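Local coordinates for protein aftrax (Archaeoglobus fulgidus, PDB 3ZC0) that assembles with further copies of itself into an archaeal C3PO, a magnesium-dependent ribonuclease of the translin/TRAX family that binds and cleaves duplex RNA, at residues R12-L16 against E68-I72. The protein carries 1 engineered substitution. Residues are numbered along the deposited sequence; the frame is centred on the assembly and turned at random.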
loop_
_atom_site.group_PDB
_atom_site.type_symbol
_atom_site.label_atom_id
_atom_site.label_comp_id
_atom_site.label_asym_id
_atom_site.label_seq_id
_atom_site.Cartn_x
_atom_site.Cartn_y
_atom_site.Cartn_z
ATOM N N ARG E 12 -19.117 29.487 12.154
ATOM C CA ARG E 12 -19.092 28.082 12.541
ATOM C C ARG E 12 -17.732 27.479 12.270
ATOM O O ARG E 12 -17.204 26.749 13.101
ATOM C CB ARG E 12 -20.146 27.285 11.775
ATOM C CG ARG E 12 -20.199 25.823 12.165
ATOM C CD ARG E 12 -20.401 25.679 13.658
ATOM N NE ARG E 12 -20.763 24.318 14.026
ATOM C CZ ARG E 12 -21.160 23.966 15.242
ATOM N NH1 ARG E 12 -21.241 24.887 16.190
ATOM N NH2 ARG E 12 -21.476 22.704 15.510
ATOM N N LEU E 13 -17.174 27.786 11.100
ATOM C CA LEU E 13 -15.863 27.290 10.710
ATOM C C LEU E 13 -14.783 27.688 11.737
ATOM O O LEU E 13 -13.970 26.853 12.142
ATOM C CB LEU E 13 -15.520 27.787 9.307
ATOM C CG LEU E 13 -15.299 26.767 8.190
ATOM C CD1 LEU E 13 -15.815 25.400 8.544
ATOM C CD2 LEU E 13 -15.977 27.264 6.949
ATOM N N GLU E 14 -14.798 28.946 12.184
ATOM C CA GLU E 14 -13.806 29.407 13.158
ATOM C C GLU E 14 -13.951 28.670 14.482
ATOM O O GLU E 14 -12.969 28.176 15.078
ATOM C CB GLU E 14 -13.918 30.914 13.353
ATOM C CG GLU E 14 -13.267 31.683 12.220
ATOM C CD GLU E 14 -13.517 33.165 12.291
ATOM O OE1 GLU E 14 -14.311 33.593 13.159
ATOM O OE2 GLU E 14 -12.920 33.895 11.470
ATOM N N GLU E 15 -15.197 28.584 14.917
ATOM C CA GLU E 15 -15.537 27.804 16.089
ATOM C C GLU E 15 -15.000 26.356 15.994
ATOM O O GLU E 15 -14.388 25.838 16.936
ATOM C CB GLU E 15 -17.053 27.819 16.247
ATOM C CG GLU E 15 -17.564 27.754 17.657
ATOM C CD GLU E 15 -18.991 28.233 17.733
ATOM O OE1 GLU E 15 -19.541 28.609 16.664
ATOM O OE2 GLU E 15 -19.554 28.236 18.851
ATOM N N LEU E 16 -15.211 25.714 14.847
ATOM C CA LEU E 16 -14.802 24.328 14.684
ATOM C C LEU E 16 -13.292 24.235 14.673
ATOM O O LEU E 16 -12.744 23.288 15.217
ATOM C CB LEU E 16 -15.388 23.706 13.420
ATOM C CG LEU E 16 -16.903 23.533 13.460
ATOM C CD1 LEU E 16 -17.410 22.803 12.226
ATOM C CD2 LEU E 16 -17.297 22.803 14.714
ATOM N N GLU E 68 -21.106 18.999 21.456
ATOM C CA GLU E 68 -21.727 20.143 20.803
ATOM C C GLU E 68 -21.317 20.259 19.328
ATOM O O GLU E 68 -21.948 20.957 18.542
ATOM C CB GLU E 68 -21.325 21.418 21.549
ATOM C CG GLU E 68 -21.893 22.695 20.966
ATOM C CD GLU E 68 -21.255 23.932 21.546
ATOM O OE1 GLU E 68 -20.879 23.901 22.742
ATOM O OE2 GLU E 68 -21.129 24.929 20.797
ATOM N N TYR E 69 -20.252 19.568 18.952
ATOM C CA TYR E 69 -19.715 19.701 17.612
ATOM C C TYR E 69 -19.723 18.377 16.864
ATOM O O TYR E 69 -18.669 17.843 16.537
ATOM C CB TYR E 69 -18.289 20.211 17.707
ATOM C CG TYR E 69 -18.150 21.531 18.432
ATOM C CD1 TYR E 69 -18.739 22.688 17.936
ATOM C CD2 TYR E 69 -17.396 21.625 19.597
ATOM C CE1 TYR E 69 -18.586 23.902 18.588
ATOM C CE2 TYR E 69 -17.241 22.828 20.254
ATOM C CZ TYR E 69 -17.837 23.967 19.750
ATOM O OH TYR E 69 -17.684 25.174 20.403
ATOM N N PRO E 70 -20.915 17.852 16.560
ATOM C CA PRO E 70 -21.001 16.495 16.022
ATOM C C PRO E 70 -20.411 16.399 14.613
ATOM O O PRO E 70 -20.190 15.286 14.133
ATOM C CB PRO E 70 -22.509 16.229 15.994
ATOM C CG PRO E 70 -23.132 17.334 16.760
ATOM C CD PRO E 70 -22.232 18.499 16.575
ATOM N N GLU E 71 -20.159 17.536 13.964
ATOM C CA GLU E 71 -19.423 17.534 12.707
ATOM C C GLU E 71 -18.025 16.934 12.886
ATOM O O GLU E 71 -17.484 16.376 11.936
ATOM C CB GLU E 71 -19.266 18.949 12.137
ATOM C CG GLU E 71 -20.543 19.662 11.785
ATOM C CD GLU E 71 -20.874 20.748 12.783
ATOM O OE1 GLU E 71 -20.853 20.454 14.004
ATOM O OE2 GLU E 71 -21.143 21.893 12.348
ATOM N N ILE E 72 -17.433 17.071 14.077
ATOM C CA ILE E 72 -16.095 16.535 14.322
ATOM C C ILE E 72 -15.944 15.580 15.502
ATOM O O ILE E 72 -14.942 14.866 15.587
ATOM C CB ILE E 72 -15.036 17.638 14.518
ATOM C CG1 ILE E 72 -15.208 18.320 15.860
ATOM C CG2 ILE E 72 -15.062 18.629 13.387
ATOM C CD1 ILE E 72 -14.075 19.256 16.186
#
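Glu71 OE1 takes an N-H from Arg12 NH2 at 2.8 Å through its syn lone pair, the shortest polar bond here, and Arg12 NE reaches the other oxygen, Glu71 OE2, at 3.0 Å. This is a side-on, bidentate salt bridge, with guanidinium and carboxylate nearly coplanar (28° apart). In the all-helical translin fold it ties the long helix 6-42, near its start, to the loop that leads from helix 46-64 into helix 73-94. With chi1 at -178° the arginine chain leaves the helix trans to the backbone nitrogen, and a bend at chi2 carries the guanidinium to Glu71. Leu16 CD2 lies over one guanidinium face, toward its rim. The Tyr69 ring turns its edge to the guanidinium, the planes 53° apart, and sets CD1 over a guanidinium face, 3.7 Å from Arg12 NH2. An alanine in place of Arg12 would probably leave the Glu71 carboxylate without its cationic mate and free to swing, and strip the Tyr69 edge of its neighbour. Leu16 CD1 lies beside Glu71 OE2, while Leu16 CD2 packs against Tyr69 CD1 at 3.5 Å. Leu16 also packs on Leu162 of the second subunit, and Pro70 on Phe74 of that subunit, so the joint borders the subunit interface. Glu15 OE2 and Glu68 OE2 come within 4.1 Å, a like-charge approach probably softened by Arg12, whose NH1 stands 4.6 Å from Glu68 OE2, not in contact.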